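Local coordinates for DNA replication regulator protein HobA (PDB 2UVP) that is required for the initiation of DNA replication in Helicobacter pylori and increases the binding of DnaA to the oriC region, at residues Leu68-Ser73 with Leu168-Glu173; Asn74-Asp79 with Pro84-Ile89. One frame throughout, in Å; residues are numbered along the deposited sequence. Where two conformers were deposited one is given.

Contact 1: Leu68-Ser73 with Leu168-Glu173; sequences LNYILS and LFKLFE
The ring of Y70 meets the ring of F169 in an offset edge-to-face pair that joins helix 65-75 to helix 161-180. The two short helical segments run nearly parallel, their axes 11.5 Å apart and their N-to-C directions at 21°, so the gap between them is spanned by large side chains. F169 and Y70 bury similar amounts of surface here. The CB of F169 leaves its helix toward the opposite segment and already lies 4.0 Å from CE2 of Y70. With CG anti to the backbone N (chi1 180°), the F169 ring reaches across to the other helix, where Y70 lies over one face and CG1 of I71 approaches obliquely from that same side. CG is also close to CE2 of Y70, and CD2 comes nearest to it, at 3.6 Å. On the other ortho carbon, CD1 rests 3.9 Å from CG1 of I71, and beyond it CE1 lies 4.0 Å from CA of I71, close to the backbone of the other helix. F67 also packs against the ring. Y70 turns its ring edge to the F169 face, with the planes at 79° and the centroids 5.3 Å apart. Its phenol reaches past F169 to K170, whose chain bends at its last torsion and brings NZ to 3.2 Å from Y70 OH. Both polar groups have stronger partners on another protein chain, where acidic side-chain oxygens accept a hydrogen bond from the phenol and pair ionically with the ammonium. The chemistry is therefore divided. Aromatic and aliphatic carbon fills the buried interior between the helices, while the phenol and ammonium are brought together where that other chain supplies acidic charge, which probably eases their proximity.

Contact 2: Asn74-Asp79 with Pro84-Ile89; sequences NLNPKD and PLLSVI
From N76, the first residue to depart from helical backbone angles at the end of helix 65-75, the chain runs past the extended residues leading into strand 88-90, with the CA atoms of N76 and L85 6.4 Å apart. The N76 amide lies beside the backbone of L86 and holds it at both polar ends. OD1 accepts from L86 N at 2.9 Å, with the donor in the carbonyl plane and on a lone pair, while ND2 donates to L86 O at 2.9 Å. Both bonds are fairly straight (162° and 158° at the hydrogen), although ND2 approaches the L86 carbonyl from 30° out of its plane. With CG anti to its own carbonyl carbon, N76 presents both ends of the amide to this one residue. CD1 of L85 adds an apolar neighbour, 3.6 Å from N76 OD1. Deeper in, L75 faces the same segment with two branches: CD1 meets CG2 of V88 at 3.9 Å, and CD2 crosses to CD1 of L86 at 4.1 Å. The carbonyl of L75 is reached by a water that also lies within hydrogen-bonding distance of P84 O, and R83 donates to the same L75 oxygen. S87, the centre of an inverse gamma turn, and I89 bond through their backbones to strand 55-60. Together the two segments belong to the second half of the beta-alpha-beta crossover that starts at strand 55-60. Two bonds to the backbone N-H and C=O of one residue should fix the rotation of the N76 amide, tying the helix exit to the chain entering strand 88-90.

Helix 65-75 is common to both contacts, whose centres lie 10 Å apart. Contact 1 joins it to helix 161-180, far along the chain; contact 2, nested within the long loop that contact 1 closes, ties the end of the same helix to the chain entering strand 88-90, one of the two outermost strands of the parallel sheet within this chain. The two touch directly: F169 reaches N74 and L75, F172 approaches L75, and L72 packs on V88. Helix 65-75 thus packs on helix 161-180 as well as on the strands of its own beta-alpha-beta unit, and the shared apolar layer joins sheet, crossover helix and late helix within one chain of the four-chain assembly.

Contact 1: Leu68-Ser73 with Leu168-Glu173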
loop_
_atom_site.group_PDB
_atom_site.type_symbol
_atom_site.label_atom_id
_atom_site.label_comp_id
_atom_site.label_asym_id
_atom_site.label_seq_id
_atom_site.Cartn_x
_atom_site.Cartn_y
_atom_site.Cartn_z
ATOM N N LEU A 68 -0.685 13.672 -0.880
ATOM C CA LEU A 68 -1.908 12.886 -1.130
ATOM C C LEU A 68 -2.340 12.210 0.184
ATOM O O LEU A 68 -3.483 12.326 0.611
ATOM C CB LEU A 68 -1.631 11.820 -2.203
ATOM C CG LEU A 68 -2.741 11.300 -3.129
ATOM C CD1 LEU A 68 -2.390 9.927 -3.675
ATOM C CD2 LEU A 68 -4.159 11.365 -2.638
ATOM N N ASN A 69 -1.402 11.518 0.830
ATOM C CA ASN A 69 -1.651 10.858 2.110
ATOM C C ASN A 69 -2.151 11.853 3.162
ATOM O O ASN A 69 -3.131 11.584 3.886
ATOM C CB ASN A 69 -0.345 10.163 2.530
ATOM C CG ASN A 69 -0.477 9.323 3.785
ATOM O OD1 ASN A 69 -1.186 9.668 4.717
ATOM N ND2 ASN A 69 0.269 8.209 3.819
ATOM N N TYR A 70 -1.502 13.009 3.215
ATOM C CA TYR A 70 -1.887 14.078 4.145
ATOM C C TYR A 70 -3.325 14.531 3.900
ATOM O O TYR A 70 -4.086 14.686 4.848
ATOM C CB TYR A 70 -0.948 15.248 3.938
ATOM C CG TYR A 70 -1.139 16.385 4.923
ATOM C CD1 TYR A 70 -0.552 16.351 6.177
ATOM C CD2 TYR A 70 -1.891 17.513 4.565
ATOM C CE1 TYR A 70 -0.711 17.423 7.080
ATOM C CE2 TYR A 70 -2.059 18.587 5.458
ATOM C CZ TYR A 70 -1.456 18.533 6.704
ATOM O OH TYR A 70 -1.579 19.566 7.618
ATOM N N ILE A 71 -3.696 14.718 2.642
ATOM C CA ILE A 71 -5.077 15.142 2.327
ATOM C C ILE A 71 -6.093 14.110 2.841
ATOM O O ILE A 71 -7.059 14.442 3.531
ATOM C CB ILE A 71 -5.225 15.398 0.816
ATOM C CG1 ILE A 71 -4.442 16.666 0.424
ATOM C CG2 ILE A 71 -6.704 15.528 0.414
ATOM C CD1 ILE A 71 -4.299 16.845 -1.091
ATOM N N LEU A 72 -5.873 12.850 2.482
ATOM C CA LEU A 72 -6.785 11.788 2.879
ATOM C C LEU A 72 -6.908 11.668 4.400
ATOM O O LEU A 72 -8.017 11.574 4.930
ATOM C CB LEU A 72 -6.324 10.461 2.280
ATOM C CG LEU A 72 -6.613 10.113 0.810
ATOM C CD1 LEU A 72 -6.920 11.265 -0.100
ATOM C CD2 LEU A 72 -5.438 9.290 0.265
ATOM N N SER A 73 -5.784 11.689 5.112
ATOM C CA SER A 73 -5.846 11.479 6.556
ATOM C C SER A 73 -6.394 12.683 7.287
ATOM O O SER A 73 -7.013 12.528 8.341
ATOM C CB SER A 73 -4.488 11.093 7.173
ATOM O OG SER A 73 -3.511 12.065 6.919
ATOM N N LEU A 168 -1.962 25.753 2.228
ATOM C CA LEU A 168 -3.161 25.761 1.362
ATOM C C LEU A 168 -4.173 24.705 1.805
ATOM O O LEU A 168 -5.386 24.939 1.768
ATOM C CB LEU A 168 -2.783 25.527 -0.096
ATOM C CG LEU A 168 -2.002 26.687 -0.739
ATOM C CD1 LEU A 168 -1.369 26.165 -2.015
ATOM C CD2 LEU A 168 -2.913 27.954 -0.975
ATOM N N PHE A 169 -3.687 23.533 2.211
ATOM C CA PHE A 169 -4.629 22.557 2.726
ATOM C C PHE A 169 -5.365 23.076 3.943
ATOM O O PHE A 169 -6.579 22.929 4.075
ATOM C CB PHE A 169 -3.968 21.225 3.107
ATOM C CG PHE A 169 -4.971 20.263 3.639
ATOM C CD1 PHE A 169 -5.752 19.539 2.751
ATOM C CD2 PHE A 169 -5.218 20.169 5.011
ATOM C CE1 PHE A 169 -6.762 18.667 3.221
ATOM C CE2 PHE A 169 -6.229 19.307 5.505
ATOM C CZ PHE A 169 -6.999 18.555 4.591
ATOM N N LYS A 170 -4.620 23.670 4.858
ATOM C CA LYS A 170 -5.195 24.146 6.101
ATOM C C LYS A 170 -6.193 25.270 5.807
ATOM O O LYS A 170 -7.230 25.376 6.481
ATOM C CB LYS A 170 -4.099 24.587 7.055
ATOM C CG LYS A 170 -3.328 23.370 7.669
ATOM C CD LYS A 170 -2.071 23.829 8.383
ATOM C CE LYS A 170 -1.248 22.629 8.955
ATOM N NZ LYS A 170 -2.082 21.748 9.874
ATOM N N LEU A 171 -5.900 26.070 4.782
ATOM C CA LEU A 171 -6.845 27.095 4.347
ATOM C C LEU A 171 -8.129 26.426 3.822
ATOM O O LEU A 171 -9.251 26.802 4.226
ATOM C CB LEU A 171 -6.230 27.959 3.245
ATOM C CG LEU A 171 -7.152 28.998 2.618
ATOM C CD1 LEU A 171 -7.595 30.037 3.658
ATOM C CD2 LEU A 171 -6.411 29.669 1.438
ATOM N N PHE A 172 -7.963 25.433 2.941
ATOM C CA PHE A 172 -9.089 24.700 2.409
ATOM C C PHE A 172 -9.953 24.070 3.497
ATOM O O PHE A 172 -11.175 24.246 3.494
ATOM C CB PHE A 172 -8.646 23.626 1.399
ATOM C CG PHE A 172 -9.767 22.744 0.975
ATOM C CD1 PHE A 172 -10.699 23.195 0.051
ATOM C CD2 PHE A 172 -9.948 21.487 1.561
ATOM C CE1 PHE A 172 -11.786 22.397 -0.327
ATOM C CE2 PHE A 172 -11.035 20.676 1.187
ATOM C CZ PHE A 172 -11.948 21.138 0.220
ATOM N N GLU A 173 -9.346 23.353 4.443
ATOM C CA GLU A 173 -10.147 22.669 5.468
ATOM C C GLU A 173 -10.860 23.646 6.417
ATOM O O GLU A 173 -11.980 23.389 6.867
ATOM C CB GLU A 173 -9.301 21.650 6.244
ATOM C CG GLU A 173 -8.256 22.282 7.123
ATOM C CD GLU A 173 -7.578 21.293 8.069
ATOM O OE1 GLU A 173 -8.219 20.308 8.519
ATOM O OE2 GLU A 173 -6.406 21.554 8.384
#

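Contact 2: Asn74-Asp79 with Pro84-Ile89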
loop_
_atom_site.group_PDB
_atom_site.type_symbol
_atom_site.label_atom_id
_atom_site.label_comp_id
_atom_site.label_asym_id
_atom_site.label_seq_id
_atom_site.Cartn_x
_atom_site.Cartn_y
_atom_site.Cartn_z
ATOM N N ASN A 74 -6.160 13.878 6.761
ATOM C CA ASN A 74 -6.726 15.060 7.407
ATOM C C ASN A 74 -8.216 15.226 7.148
ATOM O O ASN A 74 -8.963 15.643 8.052
ATOM C CB ASN A 74 -5.986 16.357 7.052
ATOM C CG ASN A 74 -4.664 16.484 7.778
ATOM O OD1 ASN A 74 -3.683 15.815 7.444
ATOM N ND2 ASN A 74 -4.635 17.333 8.788
ATOM N N LEU A 75 -8.652 14.921 5.930
ATOM C CA LEU A 75 -10.064 15.084 5.593
ATOM C C LEU A 75 -10.926 14.064 6.317
ATOM O O LEU A 75 -12.024 14.399 6.770
ATOM C CB LEU A 75 -10.305 15.038 4.086
ATOM C CG LEU A 75 -9.857 16.325 3.364
ATOM C CD1 LEU A 75 -10.061 16.220 1.853
ATOM C CD2 LEU A 75 -10.539 17.572 3.907
ATOM N N ASN A 76 -10.422 12.835 6.428
ATOM C CA ASN A 76 -11.118 11.797 7.187
ATOM C C ASN A 76 -10.193 11.175 8.215
ATOM O O ASN A 76 -9.636 10.108 7.976
ATOM C CB ASN A 76 -11.695 10.723 6.264
ATOM C CG ASN A 76 -12.915 11.211 5.499
ATOM O OD1 ASN A 76 -13.868 11.760 6.093
ATOM N ND2 ASN A 76 -12.891 11.028 4.180
ATOM N N PRO A 77 -10.012 11.859 9.354
ATOM C CA PRO A 77 -9.092 11.355 10.373
ATOM C C PRO A 77 -9.625 10.055 10.987
ATOM O O PRO A 77 -10.813 9.741 10.826
ATOM C CB PRO A 77 -9.068 12.486 11.404
ATOM C CG PRO A 77 -10.382 13.169 11.241
ATOM C CD PRO A 77 -10.638 13.129 9.760
ATOM N N LYS A 78 -8.752 9.314 11.670
ATOM C CA LYS A 78 -9.137 8.023 12.265
ATOM C C LYS A 78 -10.336 8.148 13.197
ATOM O O LYS A 78 -11.257 7.319 13.158
ATOM C CB LYS A 78 -7.968 7.375 13.009
ATOM C CG LYS A 78 -7.231 6.306 12.199
ATOM C CD LYS A 78 -6.882 5.073 13.052
ATOM C CE LYS A 78 -6.316 5.435 14.433
ATOM N NZ LYS A 78 -5.774 4.233 15.156
ATOM N N ASP A 79 -10.326 9.195 14.016
ATOM C CA ASP A 79 -11.454 9.530 14.877
ATOM C C ASP A 79 -12.173 10.741 14.289
ATOM O O ASP A 79 -11.675 11.872 14.371
ATOM C CB ASP A 79 -10.959 9.815 16.303
ATOM C CG ASP A 79 -12.091 10.066 17.303
ATOM O OD1 ASP A 79 -13.291 9.911 16.961
ATOM O OD2 ASP A 79 -11.762 10.428 18.460
ATOM N N PRO A 84 -18.497 15.008 9.485
ATOM C CA PRO A 84 -19.084 14.107 8.496
ATOM C C PRO A 84 -18.006 13.192 7.934
ATOM O O PRO A 84 -16.817 13.524 8.004
ATOM C CB PRO A 84 -19.547 15.050 7.390
ATOM C CG PRO A 84 -18.634 16.249 7.511
ATOM C CD PRO A 84 -18.406 16.400 8.985
ATOM N N LEU A 85 -18.411 12.053 7.386
ATOM C CA LEU A 85 -17.502 11.245 6.593
ATOM C C LEU A 85 -17.465 11.830 5.187
ATOM O O LEU A 85 -18.450 11.737 4.439
ATOM C CB LEU A 85 -17.973 9.791 6.543
ATOM C CG LEU A 85 -17.109 8.806 5.741
ATOM C CD1 LEU A 85 -15.692 8.667 6.318
ATOM C CD2 LEU A 85 -17.805 7.446 5.697
ATOM N N LEU A 86 -16.337 12.400 4.792
ATOM C CA LEU A 86 -16.316 13.114 3.503
ATOM C C LEU A 86 -16.017 12.187 2.348
ATOM O O LEU A 86 -15.305 11.207 2.511
ATOM C CB LEU A 86 -15.334 14.282 3.520
ATOM C CG LEU A 86 -15.625 15.366 4.546
ATOM C CD1 LEU A 86 -14.352 16.185 4.671
ATOM C CD2 LEU A 86 -16.798 16.234 4.067
ATOM N N SER A 87 -16.612 12.484 1.190
ATOM C CA SER A 87 -16.477 11.616 0.038
ATOM C C SER A 87 -15.145 11.895 -0.695
ATOM O O SER A 87 -15.089 12.692 -1.632
ATOM C CB SER A 87 -17.675 11.800 -0.894
ATOM O OG SER A 87 -17.551 10.942 -2.010
ATOM N N VAL A 88 -14.078 11.223 -0.248
ATOM C CA VAL A 88 -12.719 11.478 -0.718
ATOM C C VAL A 88 -12.116 10.138 -1.114
ATOM O O VAL A 88 -12.216 9.148 -0.370
ATOM C CB VAL A 88 -11.843 12.131 0.390
ATOM C CG1 VAL A 88 -10.426 12.501 -0.149
ATOM C CG2 VAL A 88 -12.524 13.358 1.002
ATOM N N ILE A 89 -11.512 10.102 -2.293
ATOM C CA ILE A 89 -10.981 8.877 -2.862
ATOM C C ILE A 89 -9.533 9.095 -3.283
ATOM O O ILE A 89 -9.197 10.150 -3.836
ATOM C CB ILE A 89 -11.811 8.458 -4.096
ATOM C CG1 ILE A 89 -13.235 8.025 -3.680
ATOM C CG2 ILE A 89 -11.112 7.382 -4.923
ATOM C CD1 ILE A 89 -14.247 8.955 -4.159
HETATM O O HOH W 1 -14.323 14.283 8.251
#